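Long-range contact in domain of Unknown Function with a Cystatin-Like Fold (Nostoc punctiforme, PDB 2RGQ), which is of unknown function but adopts the cystatin-like fold of the NTF2 clan, whose SnoaL-like members commonly enclose a pocket between helices and a curved sheet: residues 26-31 and 53-58. Sequence-based numbering, arbitrary orientation.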
ATOM      1  N   GLU B  26      14.721  11.899  -6.834  1.00 14.38           N
ATOM      2  CA  GLU B  26      15.231  12.574  -8.016  1.00 14.83           C
ATOM      3  C   GLU B  26      16.420  11.776  -8.603  1.00 15.04           C
ATOM      4  O   GLU B  26      17.373  12.357  -9.103  1.00 16.40           O
ATOM      5  CB  GLU B  26      15.583  14.052  -7.759  1.00 16.00           C
ATOM      6  CG  GLU B  26      14.517  14.761  -6.961  1.00 15.71           C
ATOM      7  CD  GLU B  26      14.630  16.268  -6.970  1.00 18.25           C
ATOM      8  OE1 GLU B  26      15.458  16.818  -7.719  1.00 18.32           O
ATOM      9  OE2 GLU B  26      13.864  16.904  -6.203  1.00 19.27           O
ATOM     10  N   ASP B  27      16.321  10.443  -8.515  1.00 13.43           N
ATOM     11  CA  ASP B  27      17.312   9.481  -8.988  1.00 14.85           C
ATOM     12  C   ASP B  27      16.903   9.095 -10.397  1.00 12.13           C
ATOM     13  O   ASP B  27      16.143   8.107 -10.608  1.00 11.99           O
ATOM     14  CB  ASP B  27      17.320   8.263  -8.035  1.00 16.11           C
ATOM     15  CG  ASP B  27      18.322   7.184  -8.427  1.00 17.65           C
ATOM     16  OD1 ASP B  27      18.907   7.174  -9.535  1.00 18.45           O
ATOM     17  OD2 ASP B  27      18.498   6.280  -7.601  1.00 21.17           O
ATOM     18  N   VAL B  28      17.353   9.871 -11.371  1.00 12.38           N
ATOM     19  CA  VAL B  28      16.903   9.622 -12.763  1.00 10.84           C
ATOM     20  C   VAL B  28      17.331   8.240 -13.305  1.00 11.62           C
ATOM     21  O   VAL B  28      16.578   7.624 -14.059  1.00 10.58           O
ATOM     22  CB  VAL B  28      17.271  10.767 -13.749  1.00 11.48           C
ATOM     23  CG1 VAL B  28      18.790  10.839 -13.999  1.00 11.23           C
ATOM     24  CG2 VAL B  28      16.503  10.587 -15.030  1.00 11.06           C
ATOM     25  N   GLU B  29      18.500   7.713 -12.901  1.00 11.67           N
ATOM     26  CA  GLU B  29      18.940   6.405 -13.447  1.00 13.09           C
ATOM     27  C   GLU B  29      18.075   5.241 -12.997  1.00 14.50           C
ATOM     28  O   GLU B  29      17.732   4.394 -13.821  1.00 14.38           O
ATOM     29  CB  GLU B  29      20.430   6.099 -13.165  1.00 12.94           C
ATOM     30  CG  GLU B  29      21.394   7.118 -13.739  1.00 14.97           C
ATOM     31  CD  GLU B  29      21.323   7.275 -15.268  1.00 16.60           C
ATOM     32  OE1 GLU B  29      21.221   6.298 -16.013  1.00 19.22           O
ATOM     33  OE2 GLU B  29      21.397   8.415 -15.738  1.00 19.82           O
ATOM     34  N   ASN B  30      17.704   5.214 -11.714  1.00 14.21           N
ATOM     35  CA  ASN B  30      16.814   4.147 -11.222  1.00 15.96           C
ATOM     36  C   ASN B  30      15.398   4.316 -11.716  1.00 13.49           C
ATOM     37  O   ASN B  30      14.713   3.327 -11.875  1.00 13.86           O
ATOM     38  CB  ASN B  30      16.910   4.004  -9.720  1.00 18.31           C
ATOM     39  CG  ASN B  30      18.178   3.232  -9.330  1.00 22.30           C
ATOM     40  OD1 ASN B  30      18.597   2.287 -10.050  1.00 26.73           O
ATOM     41  ND2 ASN B  30      18.810   3.637  -8.257  1.00 21.51           N
ATOM     42  N   TYR B  31      14.987   5.567 -11.979  1.00 10.29           N
ATOM     43  CA  TYR B  31      13.722   5.834 -12.629  1.00 10.61           C
ATOM     44  C   TYR B  31      13.701   5.224 -14.037  1.00 10.59           C
ATOM     45  O   TYR B  31      12.769   4.439 -14.384  1.00  9.42           O
ATOM     46  CB  TYR B  31      13.470   7.337 -12.700  1.00 11.11           C
ATOM     47  CG  TYR B  31      12.237   7.765 -13.494  1.00 10.76           C
ATOM     48  CD1 TYR B  31      10.978   7.832 -12.891  1.00 12.27           C
ATOM     49  CD2 TYR B  31      12.354   8.169 -14.838  1.00 10.85           C
ATOM     50  CE1 TYR B  31       9.866   8.283 -13.576  1.00 11.20           C
ATOM     51  CE2 TYR B  31      11.250   8.600 -15.553  1.00 11.49           C
ATOM     52  CZ  TYR B  31       9.985   8.664 -14.914  1.00 13.14           C
ATOM     53  OH  TYR B  31       8.838   9.098 -15.558  1.00 12.65           O
ATOM     54  N   GLU B  53      13.557  11.139 -23.938  1.00 13.58           N
ATOM     55  CA  GLU B  53      12.346  11.869 -23.557  1.00 13.87           C
ATOM     56  C   GLU B  53      11.943  11.559 -22.135  1.00 12.55           C
ATOM     57  O   GLU B  53      11.438  12.462 -21.462  1.00 13.63           O
ATOM     58  CB  GLU B  53      11.153  11.599 -24.466  1.00 15.22           C
ATOM     59  CG  GLU B  53      11.356  12.039 -25.918  1.00 18.33           C
ATOM     60  CD  GLU B  53      10.081  11.931 -26.755  1.00 21.23           C
ATOM     61  OE1 GLU B  53       9.055  11.397 -26.228  1.00 18.96           O
ATOM     62  OE2 GLU B  53      10.108  12.414 -27.934  1.00 22.02           O
ATOM     63  N   LEU B  54      12.137  10.321 -21.678  1.00 11.03           N
ATOM     64  CA  LEU B  54      11.752   9.982 -20.285  1.00 10.26           C
ATOM     65  C   LEU B  54      12.620  10.771 -19.309  1.00  9.83           C
ATOM     66  O   LEU B  54      12.130  11.291 -18.276  1.00 10.06           O
ATOM     67  CB  LEU B  54      11.832   8.465 -20.014  1.00 10.52           C
ATOM     68  CG  LEU B  54      10.754   7.556 -20.679  1.00 10.19           C
ATOM     69  CD1 LEU B  54      11.209   6.074 -20.741  1.00 12.19           C
ATOM     70  CD2 LEU B  54       9.340   7.714 -20.026  1.00 11.42           C
ATOM     71  N   ARG B  55      13.915  10.838 -19.610  1.00 10.96           N
ATOM     72  CA  ARG B  55      14.850  11.619 -18.786  1.00 12.56           C
ATOM     73  C   ARG B  55      14.411  13.096 -18.704  1.00 12.53           C
ATOM     74  O   ARG B  55      14.356  13.655 -17.636  1.00 12.70           O
ATOM     75  CB  ARG B  55      16.267  11.532 -19.350  1.00 13.19           C
ATOM     76  CG  ARG B  55      17.350  12.296 -18.563  1.00 15.87           C
ATOM     77  CD  ARG B  55      18.670  12.204 -19.304  1.00 17.01           C
ATOM     78  NE  ARG B  55      19.182  10.835 -19.331  1.00 19.39           N
ATOM     79  CZ  ARG B  55      19.885  10.256 -18.372  1.00 19.04           C
ATOM     80  NH1 ARG B  55      20.198  10.887 -17.254  1.00 20.33           N
ATOM     81  NH2 ARG B  55      20.261   9.006 -18.537  1.00 22.77           N
ATOM     82  N   GLN B  56      14.135  13.723 -19.836  1.00 13.34           N
ATOM     83  CA  GLN B  56      13.636  15.114 -19.836  1.00 12.79           C
ATOM     84  C   GLN B  56      12.304  15.268 -19.090  1.00 11.31           C
ATOM     85  O   GLN B  56      12.113  16.221 -18.334  1.00  9.16           O
ATOM     86  CB  GLN B  56      13.467  15.642 -21.278  1.00 12.83           C
ATOM     87  CG  GLN B  56      14.744  15.811 -22.077  1.00 14.48           C
ATOM     88  CD  GLN B  56      15.749  16.752 -21.404  1.00 15.92           C
ATOM     89  OE1 GLN B  56      15.422  17.881 -20.999  1.00 15.28           O
ATOM     90  NE2 GLN B  56      16.985  16.272 -21.280  1.00 18.97           N
ATOM     91  N   GLY B  57      11.375  14.345 -19.344  1.00 10.33           N
ATOM     92  CA  GLY B  57      10.090  14.303 -18.668  1.00 10.73           C
ATOM     93  C   GLY B  57      10.187  14.222 -17.142  1.00 11.56           C
ATOM     94  O   GLY B  57       9.419  14.837 -16.422  1.00 11.28           O
ATOM     95  N   PHE B  58      11.138  13.433 -16.674  1.00 10.27           N
ATOM     96  CA  PHE B  58      11.423  13.262 -15.271  1.00 10.49           C
ATOM     97  C   PHE B  58      11.689  14.630 -14.615  1.00 10.51           C
ATOM     98  O   PHE B  58      11.000  15.013 -13.669  1.00 11.16           O
ATOM     99  CB  PHE B  58      12.609  12.323 -15.163  1.00 11.76           C
ATOM    100  CG  PHE B  58      13.048  12.018 -13.768  1.00 10.56           C
ATOM    101  CD1 PHE B  58      12.414  11.043 -13.048  1.00 11.71           C
ATOM    102  CD2 PHE B  58      14.146  12.655 -13.208  1.00 11.79           C
ATOM    103  CE1 PHE B  58      12.873  10.703 -11.806  1.00 12.49           C
ATOM    104  CE2 PHE B  58      14.593  12.311 -11.918  1.00 12.32           C
ATOM    105  CZ  PHE B  58      13.958  11.362 -11.245  1.00 11.72           C
TER
HETATM  106  O   HOH W   1      22.233  10.528 -14.945  1.00 25.58           O
HETATM  107  O   HOH W   2       9.405  10.610 -17.667  1.00 14.44           O
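In the helical layer of this cystatin-like fold, the short helix 28-32 packs on helix 51-66 chiefly through Val28 and Tyr31, which meet Phe58. Phe58 CG is anti to the backbone N (chi1 -180°), nearer helix 28-32 than its CB. The ring lies across Val28 and Tyr31, both on the same side of its plane. That face takes Val28, its CA 4.0 Å from the ring centroid in a CH-pi contact, while Phe58 CD1 sits over the centre of the Tyr31 ring, 3.3 Å from Tyr31 CG. The ring planes are inclined at 50°. At its far edge, Phe58 CZ lies 3.6 Å from Glu26 C. Glu26 ends helix 6-25 in a Schellman motif and Asp27 N-caps the next helix, its OD1 accepting from Asn30 N; the linker between two helices of the SnoaL-like domain is thus packed against a third. Nearer the surface, the Arg55 chain bends at chi3 (-66°), and its guanidinium presents NH1 and NH2 end-on, each 3.1 Å from Glu29 OE2, in a salt bridge. NH1 meets OE2 nearly along its C-O bond and NH2 on the syn side, both from one face of the carboxylate. A water bridges Tyr31 OH and Leu54 O.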